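PDB 3DXS: copper-transporting ATPase RAN1 from Arabidopsis thaliana, which probably pumps copper ions across a membrane at the cost of ATP hydrolysis, taking part in ethylene signalling. Local coordinates for residues K3-V8 with R41-F46; N26-F31 with P48-E53. The protein carries 1 engineered substitution. All blocks are in the same frame, centred on the assembly; numbering follows the deposited sequence.

Contact 1 of 2, residues K3-V8 with R41-F46; sequences KIQVGV and RADVVF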
loop_
_atom_site.group_PDB
_atom_site.type_symbol
_atom_site.label_atom_id
_atom_site.label_comp_id
_atom_site.label_asym_id
_atom_site.label_seq_id
_atom_site.Cartn_x
_atom_site.Cartn_y
_atom_site.Cartn_z
ATOM N N LYS A 3 2.494 -11.187 0.014
ATOM C CA LYS A 3 3.050 -9.889 -0.403
ATOM C C LYS A 3 2.513 -9.464 -1.756
ATOM O O LYS A 3 2.534 -10.228 -2.714
ATOM C CB LYS A 3 4.584 -9.938 -0.450
ATOM C CG LYS A 3 5.244 -8.593 -0.761
ATOM C CD LYS A 3 6.761 -8.703 -0.799
ATOM C CE LYS A 3 7.453 -7.356 -1.026
ATOM N NZ LYS A 3 8.939 -7.496 -1.255
ATOM N N ILE A 4 2.023 -8.237 -1.799
ATOM C CA ILE A 4 1.485 -7.634 -3.046
ATOM C C ILE A 4 2.223 -6.358 -3.414
ATOM O O ILE A 4 2.759 -5.649 -2.569
ATOM C CB ILE A 4 -0.037 -7.352 -3.004
ATOM C CG1 ILE A 4 -0.418 -6.480 -1.795
ATOM C CG2 ILE A 4 -0.793 -8.650 -3.033
ATOM C CD1 ILE A 4 -1.887 -6.171 -1.672
ATOM N N GLN A 5 2.243 -6.116 -4.714
ATOM C CA GLN A 5 2.765 -4.888 -5.300
ATOM C C GLN A 5 1.605 -4.051 -5.772
ATOM O O GLN A 5 0.883 -4.418 -6.684
ATOM C CB GLN A 5 3.697 -5.218 -6.474
ATOM C CG GLN A 5 4.834 -6.133 -6.085
ATOM C CD GLN A 5 5.663 -6.633 -7.264
ATOM O OE1 GLN A 5 5.352 -6.360 -8.430
ATOM N NE2 GLN A 5 6.729 -7.372 -6.961
ATOM N N VAL A 6 1.411 -2.934 -5.089
ATOM C CA VAL A 6 0.291 -2.035 -5.357
ATOM C C VAL A 6 0.755 -0.822 -6.134
ATOM O O VAL A 6 1.764 -0.196 -5.825
ATOM C CB VAL A 6 -0.383 -1.577 -4.035
ATOM C CG1 VAL A 6 -1.686 -0.865 -4.314
ATOM C CG2 VAL A 6 -0.619 -2.759 -3.111
ATOM N N GLY A 7 -0.001 -0.501 -7.166
ATOM C CA GLY A 7 0.223 0.725 -7.921
ATOM C C GLY A 7 -0.493 1.860 -7.226
ATOM O O GLY A 7 -1.622 1.719 -6.770
ATOM N N VAL A 8 0.204 2.981 -7.131
ATOM C CA VAL A 8 -0.334 4.190 -6.522
ATOM C C VAL A 8 -0.056 5.406 -7.391
ATOM O O VAL A 8 1.083 5.647 -7.790
ATOM C CB VAL A 8 0.293 4.429 -5.140
ATOM C CG1 VAL A 8 -0.368 5.632 -4.447
ATOM C CG2 VAL A 8 0.228 3.145 -4.280
ATOM N N ARG A 41 4.753 2.852 -6.594
ATOM C CA ARG A 41 4.642 1.534 -5.949
ATOM C C ARG A 41 4.571 1.563 -4.445
ATOM O O ARG A 41 5.242 2.328 -3.779
ATOM C CB ARG A 41 5.831 0.658 -6.363
ATOM C CG ARG A 41 5.661 -0.035 -7.709
ATOM C CD ARG A 41 4.948 -1.383 -7.576
ATOM N NE ARG A 41 5.770 -2.342 -6.858
ATOM C CZ ARG A 41 6.701 -3.105 -7.429
ATOM N NH1 ARG A 41 6.927 -3.047 -8.745
ATOM N NH2 ARG A 41 7.413 -3.927 -6.690
ATOM N N ALA A 42 3.723 0.688 -3.941
ATOM C CA ALA A 42 3.688 0.332 -2.529
ATOM C C ALA A 42 3.634 -1.178 -2.398
ATOM O O ALA A 42 2.689 -1.832 -2.836
ATOM C CB ALA A 42 2.468 0.989 -1.826
ATOM N N ASP A 43 4.683 -1.703 -1.802
ATOM C CA ASP A 43 4.842 -3.138 -1.593
ATOM C C ASP A 43 4.440 -3.490 -0.172
ATOM O O ASP A 43 4.977 -2.976 0.804
ATOM C CB ASP A 43 6.271 -3.556 -1.902
ATOM C CG ASP A 43 6.594 -3.424 -3.363
ATOM O OD1 ASP A 43 5.658 -3.177 -4.141
ATOM O OD2 ASP A 43 7.781 -3.557 -3.724
ATOM N N VAL A 44 3.456 -4.365 -0.075
ATOM C CA VAL A 44 2.796 -4.652 1.203
ATOM C C VAL A 44 2.781 -6.127 1.567
ATOM O O VAL A 44 2.301 -6.986 0.828
ATOM C CB VAL A 44 1.339 -4.097 1.201
ATOM C CG1 VAL A 44 0.693 -4.256 2.566
ATOM C CG2 VAL A 44 1.315 -2.622 0.758
ATOM N N VAL A 45 3.326 -6.375 2.742
ATOM C CA VAL A 45 3.338 -7.700 3.372
ATOM C C VAL A 45 2.229 -7.728 4.411
ATOM O O VAL A 45 2.173 -6.873 5.285
ATOM C CB VAL A 45 4.691 -8.008 4.023
ATOM C CG1 VAL A 45 4.646 -9.362 4.702
ATOM C CG2 VAL A 45 5.825 -7.970 2.974
ATOM N N PHE A 46 1.316 -8.676 4.257
ATOM C CA PHE A 46 0.094 -8.692 5.067
ATOM C C PHE A 46 -0.377 -10.103 5.388
ATOM O O PHE A 46 -0.059 -11.061 4.695
ATOM C CB PHE A 46 -1.042 -7.923 4.356
ATOM C CG PHE A 46 -1.565 -8.608 3.097
ATOM C CD1 PHE A 46 -0.920 -8.447 1.893
ATOM C CD2 PHE A 46 -2.691 -9.403 3.124
ATOM C CE1 PHE A 46 -1.382 -9.081 0.752
ATOM C CE2 PHE A 46 -3.163 -10.021 1.984
ATOM C CZ PHE A 46 -2.506 -9.858 0.801
HETATM O O HOH W 1 9.476 -4.806 -1.607
#
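Segments 3-8 and 41-46 belong to the two inner, antiparallel strands, 2-9 and 41-46, of the ferredoxin-like sheet of this heavy-metal-associated domain, paired from Lys3 opposite Val45 to Gly7 opposite Arg41. Ile4 and Val44 exchange two backbone hydrogen bonds, Val44 N to Ile4 O being nearly straight (2.9 Å, 173° at the hydrogen). Val6 and Ala42 exchange two more.

On the face of Lys3, Gln5, Arg41 and Asp43, the Arg41 guanidinium binds Asp43 on its own strand. The Arg41 chain is bent at chi2 (-87°), which sets CD, and again at chi3, which sets NE; the guanidinium grips Asp43 side-on. Arg41 NE donates to Asp43 OD1 at 2.8 Å, on the syn lone pair of that oxygen, and Arg41 NH2 to Asp43 OD2 at 3.0 Å. The Gln5 amide lies over one face of the guanidinium, the planes only 11° apart, with Gln5 CD 3.3 Å from Arg41 NH2. Gln5 NE2 is itself held by Glu73. An alanine in place of Arg41 would probably leave the Asp43 carboxylate without its salt-bridge mate and the Gln5 amide without the flat group it stacks on. Lys3 runs fully extended across Val45, Lys3 CG meeting Val45 CG2 at 3.8 Å; its NZ pairs with Glu73 and reaches Asp43 OD2 through one water.

The side chains of Ile4, Val6, Ala42 and Val44 share the apolar face. Ile4 CG1 sits 3.8 Å from Phe46 CE1, the two side chains crossing at about a right angle, and Val8 CG2 touches Ala42 CB at 4.0 Å. Helix 53-63 packs on this side, Ile56 against Ile4 and Phe46, Ile60 against Val6, while strand 66-72 flanks 2-9 and strand 30-36 flanks 41-46.

Contact 2 of 2, residues N26-F31 with P48-E53; sequences NVNGVF and PNLVKE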
loop_
_atom_site.group_PDB
_atom_site.type_symbol
_atom_site.label_atom_id
_atom_site.label_comp_id
_atom_site.label_asym_id
_atom_site.label_seq_id
_atom_site.Cartn_x
_atom_site.Cartn_y
_atom_site.Cartn_z
ATOM N N ASN A 26 -1.143 1.447 9.516
ATOM C CA ASN A 26 -2.302 1.568 10.401
ATOM C C ASN A 26 -3.413 0.602 10.035
ATOM O O ASN A 26 -4.431 0.532 10.704
ATOM C CB ASN A 26 -2.839 2.992 10.438
ATOM C CG ASN A 26 -2.096 3.863 11.432
ATOM O OD1 ASN A 26 -1.268 3.379 12.198
ATOM N ND2 ASN A 26 -2.389 5.153 11.421
ATOM N N VAL A 27 -3.204 -0.151 8.974
ATOM C CA VAL A 27 -4.184 -1.171 8.567
ATOM C C VAL A 27 -3.913 -2.460 9.343
ATOM O O VAL A 27 -2.854 -3.049 9.232
ATOM C CB VAL A 27 -4.140 -1.444 7.040
ATOM C CG1 VAL A 27 -5.095 -2.570 6.636
ATOM C CG2 VAL A 27 -4.473 -0.188 6.256
ATOM N N ASN A 28 -4.879 -2.878 10.150
ATOM C CA ASN A 28 -4.708 -4.121 10.937
ATOM C C ASN A 28 -4.440 -5.282 10.003
ATOM O O ASN A 28 -5.194 -5.530 9.080
ATOM C CB ASN A 28 -5.945 -4.439 11.791
ATOM C CG ASN A 28 -5.695 -5.560 12.785
ATOM O OD1 ASN A 28 -6.415 -6.569 12.807
ATOM N ND2 ASN A 28 -4.673 -5.395 13.613
ATOM N N GLY A 29 -3.342 -5.970 10.260
ATOM C CA GLY A 29 -2.915 -7.126 9.465
ATOM C C GLY A 29 -1.748 -6.852 8.532
ATOM O O GLY A 29 -1.118 -7.768 8.006
ATOM N N VAL A 30 -1.473 -5.579 8.309
ATOM C CA VAL A 30 -0.291 -5.200 7.519
ATOM C C VAL A 30 0.951 -5.272 8.387
ATOM O O VAL A 30 1.025 -4.645 9.451
ATOM C CB VAL A 30 -0.439 -3.799 6.882
ATOM C CG1 VAL A 30 0.891 -3.317 6.298
ATOM C CG2 VAL A 30 -1.530 -3.846 5.831
ATOM N N PHE A 31 1.923 -6.051 7.916
ATOM C CA PHE A 31 3.182 -6.275 8.648
ATOM C C PHE A 31 4.269 -5.312 8.221
ATOM O O PHE A 31 5.024 -4.802 9.045
ATOM C CB PHE A 31 3.668 -7.725 8.495
ATOM C CG PHE A 31 5.048 -7.963 9.049
ATOM C CD1 PHE A 31 5.243 -8.086 10.419
ATOM C CD2 PHE A 31 6.154 -8.051 8.213
ATOM C CE1 PHE A 31 6.513 -8.294 10.948
ATOM C CE2 PHE A 31 7.429 -8.264 8.737
ATOM C CZ PHE A 31 7.605 -8.384 10.107
ATOM N N PRO A 48 -3.420 -12.394 5.383
ATOM C CA PRO A 48 -4.711 -12.472 4.696
ATOM C C PRO A 48 -5.872 -12.863 5.592
ATOM O O PRO A 48 -7.029 -12.708 5.213
ATOM C CB PRO A 48 -4.493 -13.531 3.606
ATOM C CG PRO A 48 -3.210 -14.144 3.877
ATOM C CD PRO A 48 -2.418 -13.296 4.796
ATOM N N ASN A 49 -5.555 -13.312 6.797
ATOM C CA ASN A 49 -6.614 -13.641 7.769
ATOM C C ASN A 49 -7.233 -12.370 8.310
ATOM O O ASN A 49 -8.367 -12.362 8.770
ATOM C CB ASN A 49 -6.107 -14.497 8.932
ATOM C CG ASN A 49 -5.998 -15.969 8.578
ATOM O OD1 ASN A 49 -6.079 -16.363 7.412
ATOM N ND2 ASN A 49 -5.821 -16.796 9.594
ATOM N N LEU A 50 -6.463 -11.291 8.234
ATOM C CA LEU A 50 -6.825 -10.020 8.893
ATOM C C LEU A 50 -7.142 -8.899 7.917
ATOM O O LEU A 50 -7.753 -7.899 8.264
ATOM C CB LEU A 50 -5.717 -9.559 9.838
ATOM C CG LEU A 50 -5.551 -10.409 11.104
ATOM C CD1 LEU A 50 -4.361 -9.935 11.938
ATOM C CD2 LEU A 50 -6.842 -10.380 11.915
ATOM N N VAL A 51 -6.693 -9.076 6.697
ATOM C CA VAL A 51 -6.884 -8.041 5.673
ATOM C C VAL A 51 -6.632 -8.603 4.303
ATOM O O VAL A 51 -5.861 -9.530 4.112
ATOM C CB VAL A 51 -5.985 -6.791 5.955
ATOM C CG1 VAL A 51 -4.503 -7.119 5.850
ATOM C CG2 VAL A 51 -6.345 -5.638 5.024
ATOM N N LYS A 52 -7.327 -8.037 3.339
ATOM C CA LYS A 52 -7.140 -8.444 1.946
ATOM C C LYS A 52 -6.791 -7.272 1.053
ATOM O O LYS A 52 -6.760 -6.122 1.469
ATOM C CB LYS A 52 -8.356 -9.204 1.412
ATOM C CG LYS A 52 -8.549 -10.610 2.034
ATOM C CD LYS A 52 -7.264 -11.461 2.003
ATOM C CE LYS A 52 -7.560 -12.968 1.929
ATOM N NZ LYS A 52 -8.483 -13.467 2.992
ATOM N N GLU A 53 -6.512 -7.620 -0.190
ATOM C CA GLU A 53 -5.968 -6.674 -1.168
ATOM C C GLU A 53 -6.844 -5.447 -1.328
ATOM O O GLU A 53 -6.363 -4.316 -1.423
ATOM C CB GLU A 53 -5.724 -7.366 -2.516
ATOM C CG GLU A 53 -4.479 -8.226 -2.462
ATOM C CD GLU A 53 -4.451 -9.336 -3.483
ATOM O OE1 GLU A 53 -4.778 -9.062 -4.660
ATOM O OE2 GLU A 53 -4.087 -10.478 -3.101
#
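Val27 and Val51 meet at about a right angle, CG1 of the first 3.7 Å from CG2 of the second, where a type II beta turn from Val27 to Val30 packs against the loop leading into helix 53-63 of the ferredoxin-like fold. Val51 has CG1 between its backbone N and carbonyl carbon (chi1 65°) and CG2 anti to the N. The two methyls thus divide the work: CG2 goes to Val27, while Val51 CG1 lies 3.7 Å from Asn28 O and also touches the backbone of Gly29.

Nearer the surface, Leu50 points at the turn. Its CB comes to 3.7 Å from Gly29 CA, and both methyls of Leu50 come to Asn28 OD1 from the same side, CD2 at 3.9 Å, as the two side chains run obliquely past each other. Gly29 has backbone angles that suit glycine, and a CB would also collide with Leu50 CB and Val51 CG1. Deeper in, Val51 also rests on Phe46 and Ile56, and the next residue, Lys52, is the N-cap of the helix. The turn is closed by its own backbone bond, from Val30 N to Val27 O at 3.0 Å.

The centres of contacts 1 and 2 lie 12 Å apart, and the two touch directly. Along the chain their segments alternate, 3-8, 26-31, 41-46, 48-53, so each pairing spans part of the other. Strand 30-36, which begins in contact 2, neighbours strand 41-46 of contact 1 in the sheet, and Phe31 N probably bonds to Val45 O at 2.8 Å. Phe46 adds a second junction, its CD2 lying 3.3 Å from Val51 O. Contact 1 pairs the two inner strands; contact 2 brings the turn between helix 14-25 and strand 30-36 against the loop between strand 41-46 and helix 53-63. The zinc-binding Cys13 and Cys16 lie toward the other end, near Val8.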